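Long-range contacts in 4'-phospho-dehydrooxetanocin synthase (Bacillus megaterium, PDB 5UL3), which catalyses the oxidative ring contraction of dAMP in oxetanocin A biosynthesis, using cobalamin, a [4Fe-4S] cluster and S-adenosylmethionine: residues A[23-28]-A[345-350]; A[566-571]-A[581-586]; A[605-610]-A[722-727]. All coordinates share one frame; numbering follows the deposited sequence. Where two conformers were deposited one is given.

How the contacts relate
The three contacts lie far apart and none touches another. Contact 1 joins an N-terminal loop to helix 335-351 of the radical SAM domain. It is partly buried, and arginine, tryptophan, isoleucine and alanine meet there. Contact 2 is a loop-to-loop pairing that buries more surface, and backbone hydrogen bonds hold it. It is also partly buried, and its nearest atoms are about 19 Å from those of contact 3. Contact 3 packs two helices in a buried setting, mainly through valine, leucine and threonine. Contacts 2 and 3 are linked along the chain, because segment 581-586 leads into helix 588-617, which carries segment 605-610.

Contact 1: A[23-28]-A[345-350]; sequences QIWLKP and ILRAGK. With EDO (1,2-ethanediol), chain B.
Ile24 and Trp25 lie against Arg347 and Ala348 on helix 335-351. This helix belongs to the partial TIM barrel of the radical SAM domain. It forms part of the crossover between the neighbouring parallel strands 305-311 and 357-360. Ile345 packs on Leu305, Leu307 and Ile358 of those strands. Ala348 and Arg347 of the same helix meet the loop between helices 7-21 and 28-39. That loop makes a type I turn from Gln23 to Leu26, closed by the bond from Leu26 N to Gln23 O at 3.1 Å. The turn presents both Ile24 and Trp25 to the helix.

The side chain of Ile24 divides at CB. One branch, CG2, turns to an ethanediol, probably from the crystallisation liquor, and lies 3.4 Å from its C1. The other branch, CG1, sits between the backbone N and the carbonyl carbon (chi1 60°). It lies 3.9 Å from Arg347 NH2, with Ala348 CB a little further off. The chain ends at CD1, which lies 3.8 Å from Arg347 NH2.

The Trp25 ring meets the same two helix residues. Its CE3 is 4.0 Å from Ala348 CB. Next along the ring, CZ3 approaches Arg347 NH1 at 3.7 Å. The ring and guanidinium planes are 58° apart, so the two groups do not lie flat on one another. The ring also stacks with His351 and meets Phe352 edge-to-face.

Arg347 reaches the loop through a bend at chi3 (71°), which turns NE out of the extended line of the chain. Its NH2 donates to the carbonyl oxygen of Ser22, just before the turn. The same nitrogen also donates to ethanediol O1 at 3.0 Å, and O1 lies at the guanidinium edge, near its plane.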
loop_
_atom_site.group_PDB
_atom_site.type_symbol
_atom_site.label_atom_id
_atom_site.label_comp_id
_atom_site.label_asym_id
_atom_site.label_seq_id
_atom_site.Cartn_x
_atom_site.Cartn_y
_atom_site.Cartn_z
ATOM N N GLN A 23 -17.494 15.455 -14.408
ATOM C CA GLN A 23 -17.120 14.110 -14.840
ATOM C C GLN A 23 -15.616 13.924 -14.621
ATOM O O GLN A 23 -14.806 13.881 -15.548
ATOM C CB GLN A 23 -17.535 13.882 -16.285
ATOM C CG GLN A 23 -19.016 14.059 -16.457
ATOM C CD GLN A 23 -19.412 14.229 -17.904
ATOM O OE1 GLN A 23 -19.073 13.409 -18.758
ATOM N NE2 GLN A 23 -20.120 15.310 -18.191
ATOM N N ILE A 24 -15.261 13.789 -13.339
ATOM C CA ILE A 24 -13.858 13.849 -12.940
ATOM C C ILE A 24 -13.059 12.619 -13.340
ATOM O O ILE A 24 -11.834 12.618 -13.191
ATOM C CB ILE A 24 -13.750 14.096 -11.421
ATOM C CG1 ILE A 24 -14.427 12.970 -10.631
ATOM C CG2 ILE A 24 -14.357 15.429 -11.075
ATOM C CD1 ILE A 24 -14.250 13.097 -9.101
ATOM N N TRP A 25 -13.706 11.588 -13.888
ATOM C CA TRP A 25 -12.983 10.440 -14.418
ATOM C C TRP A 25 -12.453 10.660 -15.826
ATOM O O TRP A 25 -11.602 9.889 -16.277
ATOM C CB TRP A 25 -13.887 9.213 -14.422
ATOM C CG TRP A 25 -15.218 9.528 -14.982
ATOM C CD1 TRP A 25 -15.592 9.467 -16.298
ATOM C CD2 TRP A 25 -16.358 9.991 -14.258
ATOM N NE1 TRP A 25 -16.895 9.860 -16.431
ATOM C CE2 TRP A 25 -17.391 10.190 -15.195
ATOM C CE3 TRP A 25 -16.609 10.256 -12.909
ATOM C CZ2 TRP A 25 -18.657 10.630 -14.826
ATOM C CZ3 TRP A 25 -17.857 10.697 -12.539
ATOM C CH2 TRP A 25 -18.876 10.881 -13.499
ATOM N N LEU A 26 -12.941 11.666 -16.547
ATOM C CA LEU A 26 -12.453 11.870 -17.900
ATOM C C LEU A 26 -11.060 12.477 -17.863
ATOM O O LEU A 26 -10.729 13.270 -16.979
ATOM C CB LEU A 26 -13.396 12.787 -18.679
ATOM C CG LEU A 26 -14.851 12.346 -18.802
ATOM C CD1 LEU A 26 -15.689 13.480 -19.395
ATOM C CD2 LEU A 26 -14.936 11.064 -19.646
ATOM N N LYS A 27 -10.245 12.097 -18.841
ATOM C CA LYS A 27 -8.912 12.661 -18.975
ATOM C C LYS A 27 -9.005 14.093 -19.496
ATOM O O LYS A 27 -9.992 14.466 -20.140
ATOM C CB LYS A 27 -8.080 11.793 -19.917
ATOM C CG LYS A 27 -8.410 10.305 -19.793
ATOM C CD LYS A 27 -7.353 9.427 -20.447
ATOM C CE LYS A 27 -7.376 8.018 -19.869
ATOM N NZ LYS A 27 -6.155 7.242 -20.245
ATOM N N PRO A 28 -7.992 14.920 -19.221
ATOM C CA PRO A 28 -8.101 16.341 -19.589
ATOM C C PRO A 28 -8.309 16.577 -21.080
ATOM O O PRO A 28 -8.968 17.556 -21.445
ATOM C CB PRO A 28 -6.776 16.935 -19.079
ATOM C CG PRO A 28 -6.412 16.049 -17.903
ATOM C CD PRO A 28 -6.812 14.657 -18.366
ATOM N N ILE A 345 -13.746 9.953 -4.958
ATOM C CA ILE A 345 -13.358 8.627 -5.408
ATOM C C ILE A 345 -14.570 7.707 -5.450
ATOM O O ILE A 345 -14.737 6.916 -6.387
ATOM C CB ILE A 345 -12.244 8.084 -4.498
ATOM C CG1 ILE A 345 -10.975 8.915 -4.690
ATOM C CG2 ILE A 345 -11.970 6.620 -4.786
ATOM C CD1 ILE A 345 -10.004 8.773 -3.565
ATOM N N LEU A 346 -15.447 7.820 -4.454
ATOM C CA LEU A 346 -16.629 6.962 -4.392
ATOM C C LEU A 346 -17.595 7.291 -5.524
ATOM O O LEU A 346 -18.178 6.389 -6.146
ATOM C CB LEU A 346 -17.313 7.121 -3.038
ATOM C CG LEU A 346 -16.572 6.491 -1.850
ATOM C CD1 LEU A 346 -17.131 7.052 -0.557
ATOM C CD2 LEU A 346 -16.682 4.953 -1.906
ATOM N N ARG A 347 -17.761 8.577 -5.815
ATOM C CA ARG A 347 -18.646 8.972 -6.907
ATOM C C ARG A 347 -18.108 8.486 -8.244
ATOM O O ARG A 347 -18.863 7.961 -9.084
ATOM C CB ARG A 347 -18.828 10.493 -6.893
ATOM C CG ARG A 347 -19.807 10.980 -7.973
ATOM C CD ARG A 347 -20.231 12.439 -7.781
ATOM N NE ARG A 347 -19.139 13.358 -8.070
ATOM C CZ ARG A 347 -18.761 13.708 -9.294
ATOM N NH1 ARG A 347 -19.394 13.212 -10.365
ATOM N NH2 ARG A 347 -17.752 14.560 -9.451
ATOM N N ALA A 348 -16.800 8.635 -8.457
ATOM C CA ALA A 348 -16.194 8.156 -9.688
ATOM C C ALA A 348 -16.235 6.637 -9.770
ATOM O O ALA A 348 -16.444 6.081 -10.853
ATOM C CB ALA A 348 -14.752 8.648 -9.797
ATOM N N GLY A 349 -16.005 5.948 -8.648
ATOM C CA GLY A 349 -16.096 4.493 -8.667
ATOM C C GLY A 349 -17.494 4.008 -9.017
ATOM O O GLY A 349 -17.662 3.070 -9.801
ATOM N N LYS A 350 -18.513 4.674 -8.473
ATOM C CA LYS A 350 -19.896 4.302 -8.749
ATOM C C LYS A 350 -20.230 4.463 -10.226
ATOM O O LYS A 350 -20.992 3.664 -10.790
ATOM C CB LYS A 350 -20.831 5.148 -7.891
ATOM C CG LYS A 350 -22.308 4.789 -8.020
ATOM C CD LYS A 350 -23.172 5.821 -7.299
ATOM C CE LYS A 350 -24.610 5.347 -7.146
ATOM N NZ LYS A 350 -24.737 4.247 -6.149
HETATM C C1 EDO B . -16.033 17.639 -9.045
HETATM O O1 EDO B . -16.285 16.704 -7.982
HETATM C C2 EDO B . -16.961 18.829 -8.891
HETATM O O2 EDO B . -16.681 19.425 -7.618
#

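Contact 2: A[566-571]-A[581-586]; sequences NLIMND and YATSFV
The carbonyl oxygen of Leu567 accepts from Ser584 N at 2.7 Å. The N-H points almost straight at it (174°). The CA of Thr583 adds a weaker CA-H...O contact to the same oxygen at 3.3 Å. A second backbone bond runs the opposite way, from Met569 N to Ala582 O at 2.8 Å. Beyond it, a water accepts from Ala582 N at 2.9 Å and lies within bonding distance of Met569 O. Ser584 O is buried by the contact and has no partner in the model.

Side chains pack beside this pairing. Ile568 lies alongside Thr583 and points the same way. Its CG2 branch is anti to the backbone N and touches Tyr581 CD1 at 3.6 Å. Leu567 CD1 meets Val586 CB at 4.3 Å. Glu560 of helix 551-563 accepts from the N-H groups of Leu567 and Ile568, which ties the first loop to that helix.

The side chain of Thr583 is about 8 Å from that of Glu545, which binds S-adenosylmethionine. Ile568 and Thr583 form a non-hydrogen-bonded pair flanked by two bonds, the pattern of a single antiparallel beta bridge.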
loop_
_atom_site.group_PDB
_atom_site.type_symbol
_atom_site.label_atom_id
_atom_site.label_comp_id
_atom_site.label_asym_id
_atom_site.label_seq_id
_atom_site.Cartn_x
_atom_site.Cartn_y
_atom_site.Cartn_z
ATOM N N ASN A 566 30.344 -13.808 9.613
ATOM C CA ASN A 566 29.721 -13.195 8.448
ATOM C C ASN A 566 28.274 -13.672 8.341
ATOM O O ASN A 566 28.017 -14.872 8.184
ATOM C CB ASN A 566 30.506 -13.518 7.179
ATOM C CG ASN A 566 31.468 -12.404 6.790
ATOM O OD1 ASN A 566 31.702 -11.471 7.562
ATOM N ND2 ASN A 566 32.026 -12.497 5.587
ATOM N N LEU A 567 27.334 -12.734 8.441
ATOM C CA LEU A 567 25.914 -13.038 8.343
ATOM C C LEU A 567 25.267 -12.495 7.080
ATOM O O LEU A 567 24.361 -13.133 6.545
ATOM C CB LEU A 567 25.165 -12.482 9.562
ATOM C CG LEU A 567 25.553 -13.046 10.931
ATOM C CD1 LEU A 567 24.863 -12.287 12.054
ATOM C CD2 LEU A 567 25.239 -14.530 11.023
ATOM N N ILE A 568 25.710 -11.342 6.591
ATOM C CA ILE A 568 25.142 -10.740 5.388
ATOM C C ILE A 568 25.900 -11.268 4.179
ATOM O O ILE A 568 27.094 -10.995 4.015
ATOM C CB ILE A 568 25.194 -9.206 5.451
ATOM C CG1 ILE A 568 24.453 -8.700 6.690
ATOM C CG2 ILE A 568 24.592 -8.604 4.182
ATOM C CD1 ILE A 568 24.477 -7.193 6.860
ATOM N N MET A 569 25.202 -12.011 3.322
ATOM C CA MET A 569 25.796 -12.610 2.135
ATOM C C MET A 569 25.992 -11.544 1.051
ATOM O O MET A 569 25.878 -10.339 1.299
ATOM C CB MET A 569 24.932 -13.773 1.661
ATOM C CG MET A 569 24.602 -14.774 2.765
ATOM S SD MET A 569 26.064 -15.296 3.698
ATOM C CE MET A 569 27.010 -16.120 2.415
ATOM N N ASN A 570 26.299 -11.988 -0.173
ATOM C CA ASN A 570 26.596 -11.087 -1.291
ATOM C C ASN A 570 27.696 -10.096 -0.906
ATOM O O ASN A 570 27.697 -8.934 -1.321
ATOM C CB ASN A 570 25.327 -10.369 -1.769
ATOM C CG ASN A 570 25.506 -9.667 -3.115
ATOM O OD1 ASN A 570 26.493 -9.884 -3.821
ATOM N ND2 ASN A 570 24.539 -8.818 -3.473
ATOM N N ASP A 571 28.642 -10.572 -0.091
ATOM C CA ASP A 571 29.760 -9.765 0.396
ATOM C C ASP A 571 29.268 -8.476 1.046
ATOM O O ASP A 571 29.823 -7.395 0.838
ATOM C CB ASP A 571 30.760 -9.476 -0.726
ATOM C CG ASP A 571 31.619 -10.687 -1.068
ATOM O OD1 ASP A 571 32.233 -11.266 -0.146
ATOM O OD2 ASP A 571 31.670 -11.064 -2.259
ATOM N N TYR A 581 18.865 -6.898 2.035
ATOM C CA TYR A 581 20.015 -7.766 2.209
ATOM C C TYR A 581 19.564 -9.218 2.224
ATOM O O TYR A 581 18.413 -9.528 2.545
ATOM C CB TYR A 581 20.739 -7.454 3.519
ATOM C CG TYR A 581 21.320 -6.069 3.633
ATOM C CD1 TYR A 581 22.571 -5.773 3.102
ATOM C CD2 TYR A 581 20.636 -5.057 4.302
ATOM C CE1 TYR A 581 23.119 -4.511 3.216
ATOM C CE2 TYR A 581 21.179 -3.785 4.420
ATOM C CZ TYR A 581 22.424 -3.522 3.878
ATOM O OH TYR A 581 22.975 -2.264 3.994
ATOM N N ALA A 582 20.482 -10.105 1.856
ATOM C CA ALA A 582 20.321 -11.538 2.063
ATOM C C ALA A 582 21.198 -11.913 3.253
ATOM O O ALA A 582 22.412 -11.694 3.222
ATOM C CB ALA A 582 20.705 -12.317 0.808
ATOM N N THR A 583 20.577 -12.435 4.312
ATOM C CA THR A 583 21.210 -12.539 5.624
ATOM C C THR A 583 21.017 -13.929 6.211
ATOM O O THR A 583 19.899 -14.460 6.207
ATOM C CB THR A 583 20.626 -11.500 6.597
ATOM O OG1 THR A 583 20.547 -10.218 5.952
ATOM C CG2 THR A 583 21.483 -11.388 7.868
ATOM N N SER A 584 22.100 -14.507 6.730
ATOM C CA SER A 584 22.042 -15.790 7.415
ATOM C C SER A 584 21.729 -15.587 8.896
ATOM O O SER A 584 21.818 -14.481 9.432
ATOM C CB SER A 584 23.356 -16.555 7.250
ATOM O OG SER A 584 23.640 -16.818 5.886
ATOM N N PHE A 585 21.358 -16.681 9.559
ATOM C CA PHE A 585 20.980 -16.645 10.967
ATOM C C PHE A 585 22.196 -16.885 11.849
ATOM O O PHE A 585 23.022 -17.750 11.552
ATOM C CB PHE A 585 19.923 -17.710 11.270
ATOM C CG PHE A 585 18.550 -17.382 10.732
ATOM C CD1 PHE A 585 18.309 -17.348 9.367
ATOM C CD2 PHE A 585 17.507 -17.136 11.599
ATOM C CE1 PHE A 585 17.042 -17.046 8.871
ATOM C CE2 PHE A 585 16.235 -16.825 11.123
ATOM C CZ PHE A 585 16.005 -16.786 9.748
ATOM N N VAL A 586 22.276 -16.136 12.952
ATOM C CA VAL A 586 23.376 -16.311 13.894
ATOM C C VAL A 586 23.260 -17.648 14.619
ATOM O O VAL A 586 24.275 -18.223 15.040
ATOM C CB VAL A 586 23.434 -15.128 14.879
ATOM C CG1 VAL A 586 22.324 -15.221 15.925
ATOM C CG2 VAL A 586 24.803 -15.067 15.550
HETATM O O HOH W 1 23.113 -9.182 0.907
#

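Contact 3: A[605-610]-A[722-727]; sequences FGVMYT and HNTLKR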
loop_
_atom_site.group_PDB
_atom_site.type_symbol
_atom_site.label_atom_id
_atom_site.label_comp_id
_atom_site.label_asym_id
_atom_site.label_seq_id
_atom_site.Cartn_x
_atom_site.Cartn_y
_atom_site.Cartn_z
ATOM N N PHE A 605 2.881 -24.894 -2.544
ATOM C CA PHE A 605 2.429 -23.652 -3.156
ATOM C C PHE A 605 1.472 -23.911 -4.313
ATOM O O PHE A 605 0.426 -23.263 -4.420
ATOM C CB PHE A 605 3.620 -22.829 -3.638
ATOM C CG PHE A 605 3.209 -21.545 -4.283
ATOM C CD1 PHE A 605 2.992 -20.420 -3.511
ATOM C CD2 PHE A 605 2.979 -21.477 -5.646
ATOM C CE1 PHE A 605 2.579 -19.235 -4.098
ATOM C CE2 PHE A 605 2.570 -20.298 -6.236
ATOM C CZ PHE A 605 2.370 -19.180 -5.459
ATOM N N GLY A 606 1.820 -24.847 -5.197
ATOM C CA GLY A 606 1.015 -25.041 -6.400
ATOM C C GLY A 606 -0.396 -25.497 -6.087
ATOM O O GLY A 606 -1.376 -24.942 -6.602
ATOM N N VAL A 607 -0.520 -26.508 -5.227
ATOM C CA VAL A 607 -1.833 -27.035 -4.865
ATOM C C VAL A 607 -2.626 -26.000 -4.070
ATOM O O VAL A 607 -3.814 -25.778 -4.327
ATOM C CB VAL A 607 -1.686 -28.356 -4.086
ATOM C CG1 VAL A 607 -3.033 -28.850 -3.628
ATOM C CG2 VAL A 607 -1.014 -29.412 -4.941
ATOM N N MET A 608 -1.993 -25.351 -3.087
ATOM C CA MET A 608 -2.739 -24.370 -2.298
ATOM C C MET A 608 -3.089 -23.125 -3.109
ATOM O O MET A 608 -4.166 -22.536 -2.909
ATOM C CB MET A 608 -1.963 -23.990 -1.036
ATOM C CG MET A 608 -1.844 -25.136 -0.042
ATOM S SD MET A 608 -3.343 -26.122 0.195
ATOM C CE MET A 608 -4.525 -24.857 0.695
ATOM N N TYR A 609 -2.219 -22.708 -4.032
ATOM C CA TYR A 609 -2.596 -21.621 -4.929
ATOM C C TYR A 609 -3.818 -22.005 -5.755
ATOM O O TYR A 609 -4.732 -21.194 -5.953
ATOM C CB TYR A 609 -1.428 -21.263 -5.847
ATOM C CG TYR A 609 -1.745 -20.218 -6.903
ATOM C CD1 TYR A 609 -1.558 -18.867 -6.645
ATOM C CD2 TYR A 609 -2.214 -20.587 -8.160
ATOM C CE1 TYR A 609 -1.838 -17.909 -7.609
ATOM C CE2 TYR A 609 -2.496 -19.638 -9.127
ATOM C CZ TYR A 609 -2.304 -18.302 -8.847
ATOM O OH TYR A 609 -2.583 -17.353 -9.807
ATOM N N THR A 610 -3.852 -23.244 -6.238
ATOM C CA THR A 610 -4.976 -23.689 -7.061
ATOM C C THR A 610 -6.275 -23.722 -6.257
ATOM O O THR A 610 -7.321 -23.265 -6.733
ATOM C CB THR A 610 -4.668 -25.062 -7.647
ATOM O OG1 THR A 610 -3.448 -24.987 -8.391
ATOM C CG2 THR A 610 -5.807 -25.524 -8.577
ATOM N N HIS A 722 -6.346 -31.228 -10.551
ATOM C CA HIS A 722 -5.887 -32.582 -10.851
ATOM C C HIS A 722 -4.380 -32.605 -11.085
ATOM O O HIS A 722 -3.661 -33.433 -10.512
ATOM C CB HIS A 722 -6.617 -33.139 -12.072
ATOM C CG HIS A 722 -6.096 -34.475 -12.512
ATOM N ND1 HIS A 722 -5.224 -34.624 -13.571
ATOM C CD2 HIS A 722 -6.301 -35.718 -12.017
ATOM C CE1 HIS A 722 -4.927 -35.903 -13.719
ATOM N NE2 HIS A 722 -5.567 -36.588 -12.787
ATOM N N ASN A 723 -3.881 -31.684 -11.911
ATOM C CA ASN A 723 -2.461 -31.700 -12.265
ATOM C C ASN A 723 -1.577 -31.395 -11.060
ATOM O O ASN A 723 -0.567 -32.073 -10.842
ATOM C CB ASN A 723 -2.173 -30.704 -13.391
ATOM C CG ASN A 723 -2.796 -31.115 -14.720
ATOM O OD1 ASN A 723 -3.108 -32.285 -14.941
ATOM N ND2 ASN A 723 -2.972 -30.146 -15.612
ATOM N N THR A 724 -1.918 -30.366 -10.272
ATOM C CA THR A 724 -1.068 -30.050 -9.126
ATOM C C THR A 724 -1.152 -31.119 -8.039
ATOM O O THR A 724 -0.146 -31.401 -7.378
ATOM C CB THR A 724 -1.395 -28.661 -8.546
ATOM O OG1 THR A 724 -2.764 -28.598 -8.107
ATOM C CG2 THR A 724 -1.124 -27.568 -9.585
ATOM N N LEU A 725 -2.318 -31.740 -7.838
ATOM C CA LEU A 725 -2.391 -32.845 -6.883
ATOM C C LEU A 725 -1.490 -33.999 -7.317
ATOM O O LEU A 725 -0.715 -34.535 -6.513
ATOM C CB LEU A 725 -3.839 -33.328 -6.732
ATOM C CG LEU A 725 -4.828 -32.515 -5.884
ATOM C CD1 LEU A 725 -6.237 -33.120 -6.056
ATOM C CD2 LEU A 725 -4.410 -32.534 -4.434
ATOM N N LYS A 726 -1.574 -34.389 -8.592
ATOM C CA LYS A 726 -0.768 -35.504 -9.087
ATOM C C LYS A 726 0.716 -35.242 -8.867
ATOM O O LYS A 726 1.449 -36.116 -8.384
ATOM C CB LYS A 726 -1.054 -35.738 -10.574
ATOM C CG LYS A 726 -0.292 -36.917 -11.167
ATOM C CD LYS A 726 -0.629 -37.075 -12.642
ATOM C CE LYS A 726 -0.075 -38.404 -13.172
ATOM N NZ LYS A 726 -0.425 -38.629 -14.601
ATOM N N ARG A 727 1.165 -34.030 -9.196
ATOM C CA ARG A 727 2.554 -33.654 -8.969
ATOM C C ARG A 727 2.899 -33.668 -7.485
ATOM O O ARG A 727 3.970 -34.155 -7.097
ATOM C CB ARG A 727 2.811 -32.274 -9.572
ATOM C CG ARG A 727 4.268 -31.854 -9.593
ATOM C CD ARG A 727 4.410 -30.515 -10.300
ATOM N NE ARG A 727 3.534 -30.476 -11.467
ATOM C CZ ARG A 727 3.874 -30.911 -12.675
ATOM N NH1 ARG A 727 3.001 -30.848 -13.672
ATOM N NH2 ARG A 727 5.087 -31.409 -12.887
#
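Thr724 packs on Val607, with its CB 3.7 Å from Val607 CG2. The same methyl group is closer still to the Thr724 backbone, 3.3 Å from its O. Val607 reaches the neighbouring helix with both branches. CG1 is anti to the backbone N (chi1 176°) and meets Leu725 CD2 at 4.0 Å. CG2 stands beside the backbone N and meets Thr724. The side chains of Val607 and Leu725 cross at about a right angle.

The helices run nearly antiparallel, with 153° between their directions. Their axes come within 8.7 Å, a close approach. The Thr724 methyl CG2 lies 4.0 Å from Gly606 O. It also rests 3.7 Å from Thr610 OG1, one turn further along helix 588-617.

Both threonine hydroxyls bond within their own helices. Thr610 OG1 donates to Gly606 O at 2.7 Å. That oxygen also takes the regular helix bond from Thr610 N, and the two donors reach it from opposite faces of the carbonyl plane. Thr724 OG1 sits between the backbone N and the carbonyl carbon, and bonds to Arg720 O in the turn before.

The contact belongs to the C-terminal helix bundle, away from the cobalamin, cluster and S-adenosylmethionine sites. Helix 683-709 completes the packing, with Leu701 touching both Val607 and Leu725. The hydroxyls find their acceptors in their own helices, and no hydrogen bond links these two segments. The helices are therefore held here by van der Waals contact, of methyl groups with each other and with oxygen atoms, although two of the five touching residues are threonines.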